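Local coordinates for antifreeze protein (Marinomonas primoryensis, PDB 5JUH) that forms the C-terminal, calcium-binding RTX region of a giant adhesin that links its Antarctic bacterium to diatoms and ice, and probably serves type I secretion, at residues A[158-162]-A[163-167]; A[103-106]-A[107-110]. All coordinates share one frame; numbering follows the deposited sequence.

Contact 1. Residues A[158-162]-A[163-167]; sequences VKVGG and EDVAN
A two-residue beta hairpin joins strands 157-160 and 163-168, turning at Gly-161 and Gly-162, whose positive phi angles make Val-160 to Glu-163 a type I' turn. Val-160 and Glu-163 form the hydrogen-bonded pair that closes it: Val-160 N donates to Glu-163 O at 2.9 Å, while Glu-163 N donates to Val-160 O at 3.2 Å. One step further, the non-hydrogen-bonded pair Lys-159 and Asp-164 places both side chains on one face of the hairpin, running alongside each other in the same direction. The lysine chain stays extended until chi4 (-83°), where it bends and lets NZ meet Asp-164 OD1 from above the carboxylate plane; this salt bridge measures 3.1 Å. The same oxygen is also bonded to His-157 ND1 and is probably hydrogen-bonded to a water that accepts from Val-158 N, so OD1 has more than one partner, which probably restrains the carboxylate's rotation. A second water accepts from Lys-159 NZ at 2.6 Å. Beyond the pair, Val-165 N donates to Val-158 O (3.0 Å) in a nearly straight bond. The Val-165 methyls straddle that carbonyl oxygen, CG1 going on to Val-160 CG2 at 3.7 Å and CG2 to Val-158 CB at 3.9 Å. These valines are buried: Val-165 also packs on Leu-126 and Val-160 on Leu-127, both of helix 124-127, while Val-158 meets Phe-174. On its outer side strand 157-160 pairs with strand 151-154, and strand 163-168 continues beside strand 110-111.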
# COMPACT_ATOMS: atom_id res chain seq x y z
N VAL A 158 -4.18 -3.52 -4.84
CA VAL A 158 -4.62 -2.37 -4.02
C VAL A 158 -4.86 -1.24 -5.00
O VAL A 158 -3.96 -0.88 -5.80
CB VAL A 158 -3.51 -1.98 -2.98
CG1 VAL A 158 -3.92 -0.77 -2.17
CG2 VAL A 158 -3.20 -3.15 -2.05
N LYS A 159 -6.03 -0.66 -4.95
CA LYS A 159 -6.46 0.34 -5.93
C LYS A 159 -6.92 1.58 -5.19
O LYS A 159 -7.55 1.47 -4.20
CB LYS A 159 -7.56 -0.21 -6.84
CG LYS A 159 -7.05 -1.38 -7.71
CD LYS A 159 -8.21 -1.83 -8.53
CE LYS A 159 -7.95 -3.16 -9.19
NZ LYS A 159 -7.23 -3.15 -10.39
N VAL A 160 -6.63 2.73 -5.83
CA VAL A 160 -7.21 4.04 -5.42
C VAL A 160 -7.83 4.68 -6.61
O VAL A 160 -7.20 4.71 -7.60
CB VAL A 160 -6.10 4.93 -4.76
CG1 VAL A 160 -6.68 6.25 -4.41
CG2 VAL A 160 -5.49 4.35 -3.49
N GLY A 161 -9.13 5.03 -6.58
CA GLY A 161 -9.75 5.54 -7.79
C GLY A 161 -9.82 4.60 -8.95
O GLY A 161 -9.70 5.01 -10.13
N GLY A 162 -9.96 3.29 -8.63
CA GLY A 162 -9.94 2.29 -9.64
C GLY A 162 -8.69 1.94 -10.33
O GLY A 162 -8.74 1.29 -11.33
N GLU A 163 -7.57 2.50 -9.86
CA GLU A 163 -6.31 2.28 -10.47
C GLU A 163 -5.38 1.58 -9.47
O GLU A 163 -5.27 2.00 -8.34
CB GLU A 163 -5.65 3.68 -10.88
CG GLU A 163 -6.37 4.52 -11.98
CD GLU A 163 -6.23 4.05 -13.40
OE1 GLU A 163 -6.58 4.86 -14.34
OE2 GLU A 163 -5.78 2.88 -13.64
N ASP A 164 -4.59 0.65 -9.99
CA ASP A 164 -3.58 -0.02 -9.24
C ASP A 164 -2.49 0.95 -8.72
O ASP A 164 -2.02 1.84 -9.43
CB ASP A 164 -2.92 -1.14 -10.06
CG ASP A 164 -3.85 -2.29 -10.29
OD1 ASP A 164 -4.35 -2.93 -9.29
OD2 ASP A 164 -4.06 -2.66 -11.42
N VAL A 165 -2.19 0.81 -7.46
CA VAL A 165 -1.14 1.63 -6.86
C VAL A 165 0.25 1.12 -7.20
O VAL A 165 1.26 1.84 -7.05
CB VAL A 165 -1.36 1.82 -5.34
CG1 VAL A 165 -2.75 2.32 -4.97
CG2 VAL A 165 -1.00 0.56 -4.55
N ALA A 166 0.30 -0.18 -7.49
CA ALA A 166 1.55 -0.91 -7.74
C ALA A 166 1.16 -2.21 -8.41
O ALA A 166 0.05 -2.64 -8.25
CB ALA A 166 2.38 -1.21 -6.47
N ASN A 167 2.13 -2.88 -9.04
CA ASN A 167 1.93 -4.27 -9.45
C ASN A 167 2.57 -5.13 -8.41
O ASN A 167 3.73 -4.93 -8.07
CB ASN A 167 2.58 -4.48 -10.82
CG ASN A 167 1.81 -3.73 -11.90
OD1 ASN A 167 2.40 -2.93 -12.67
ND2 ASN A 167 0.60 -3.92 -11.94
O HOH W 1 -2.52 -3.49 -7.30
O HOH W 2 -7.18 -1.51 -12.41

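Contact 2. Residues A[103-106]-A[107-110]; sequences TDVL and NIDT. With CA (calcium ion), chain E.
Asn-107 meets Asp-104 through both backbone and side chain. Its N donates to Asp-104 O at 2.9 Å, an i to i+3 bond with an N-H...O angle of 165° that closes the short 3-10 turn. With CG turned anti to its carbonyl carbon (chi1 -69°), the Asn-107 amide lies back across the Asp-104 side chain at about a right angle, ND2 standing 3.5 Å from Asp-104 CB. The amide and carboxylate planes are 52° apart, and the nearby ND2 and OD2 are too poorly aligned to bond. The carboxylate is held from another quarter: Asp-104 OD1 accepts from Leu-106 N at 3.0 Å, met from above its plane, which makes an Asx turn at the start of the 3-10 segment. Asn-107 O accepts from a water that is itself a calcium ligand. The buried Ile-108 lays its side chain over the carbonyl of Val-105, CG1 at 3.4 Å and CG2 at 3.5 Å from Val-105 O. Its CD1 runs on beside Val-105 CG2, the two side chains pointing the same way, at a looser 4.2 Å. Asp-109 faces away from the turn and binds calcium through OD1 at 2.4 Å; its OD2 probably accepts from a second metal-bound water at 2.8 Å, which may help hold the carboxylate toward the ion. Asp-82, Leu-84 and Asp-86 contribute further ligands. Thr-110 leads into strand 110-111. A calcium ion bridging the turns between parallel strands, as here, is consistent with the parallel beta-roll of RTX proteins.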
# COMPACT_ATOMS: atom_id res chain seq x y z
N THR A 103 0.27 9.51 -13.54
CA THR A 103 -0.88 9.57 -14.39
C THR A 103 -0.93 8.46 -15.39
O THR A 103 -2.00 8.05 -15.78
CB THR A 103 -1.04 10.94 -15.10
OG1 THR A 103 -0.08 11.11 -16.13
CG2 THR A 103 -0.93 12.14 -14.11
N ASP A 104 0.22 7.88 -15.74
CA ASP A 104 0.30 6.77 -16.71
C ASP A 104 0.41 5.49 -15.81
O ASP A 104 1.41 5.26 -15.15
CB ASP A 104 1.55 6.97 -17.53
CG ASP A 104 1.78 5.93 -18.59
OD1 ASP A 104 1.08 4.90 -18.57
OD2 ASP A 104 2.78 6.12 -19.32
N VAL A 105 -0.60 4.65 -15.91
CA VAL A 105 -0.61 3.44 -15.04
C VAL A 105 0.50 2.47 -15.46
O VAL A 105 0.89 1.56 -14.70
CB VAL A 105 -2.02 2.83 -14.98
CG1 VAL A 105 -2.30 2.18 -16.31
CG2 VAL A 105 -2.16 1.93 -13.72
N LEU A 106 1.05 2.60 -16.67
CA LEU A 106 2.21 1.81 -17.03
C LEU A 106 3.52 2.18 -16.37
O LEU A 106 4.50 1.48 -16.56
CB LEU A 106 2.36 1.78 -18.54
CG LEU A 106 1.25 1.09 -19.27
CD1 LEU A 106 1.51 1.20 -20.79
CD2 LEU A 106 1.03 -0.33 -18.83
N ASN A 107 3.55 3.30 -15.62
CA ASN A 107 4.75 3.72 -14.99
C ASN A 107 4.80 3.38 -13.52
O ASN A 107 5.71 3.75 -12.84
CB ASN A 107 4.92 5.25 -15.13
CG ASN A 107 5.20 5.70 -16.52
OD1 ASN A 107 5.71 4.93 -17.37
ND2 ASN A 107 4.92 6.95 -16.77
N ILE A 108 3.81 2.62 -13.05
CA ILE A 108 3.78 2.30 -11.62
C ILE A 108 4.81 1.23 -11.26
O ILE A 108 5.22 0.43 -12.07
CB ILE A 108 2.38 1.82 -11.12
CG1 ILE A 108 2.00 0.49 -11.67
CG2 ILE A 108 1.33 2.85 -11.43
CD1 ILE A 108 0.64 -0.01 -11.27
N ASP A 109 5.23 1.28 -9.99
CA ASP A 109 6.23 0.35 -9.47
C ASP A 109 5.71 -1.09 -9.28
O ASP A 109 4.53 -1.31 -9.12
CB ASP A 109 6.81 0.85 -8.18
CG ASP A 109 7.55 2.19 -8.38
OD1 ASP A 109 8.17 2.48 -9.50
OD2 ASP A 109 7.51 2.96 -7.33
N THR A 110 6.67 -2.03 -9.26
CA THR A 110 6.43 -3.42 -8.86
C THR A 110 6.95 -3.59 -7.45
O THR A 110 8.10 -3.19 -7.13
CB THR A 110 7.09 -4.34 -9.81
OG1 THR A 110 6.53 -4.22 -11.10
CG2 THR A 110 7.00 -5.79 -9.32
CA CA E . 9.03 4.61 -10.05
O HOH W 3 6.63 4.85 -10.50
O HOH W 4 8.85 5.34 -7.82

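Contact 1 is the more buried of the two, its centre about 9 Å from the centre of the chain, whereas contact 2 lies at the surface, its centre about 14 Å from that of the chain; their own centres are about 10 Å apart. The hairpin of 158-167 rests on strand pairing, a buried valine cluster and a lysine-aspartate salt bridge. Residues 103-110 use instead a short turn and a calcium ion, with an aspartate serving the metal. They meet where strand 163-168 runs beside strand 110-111: Asn-167 N probably bonds to Asp-109 O, at 2.9 Å, and Asn-167 OD1 packs on Ile-108 CG1. The hairpin thus extends the sheet beyond the calcium-bound turns.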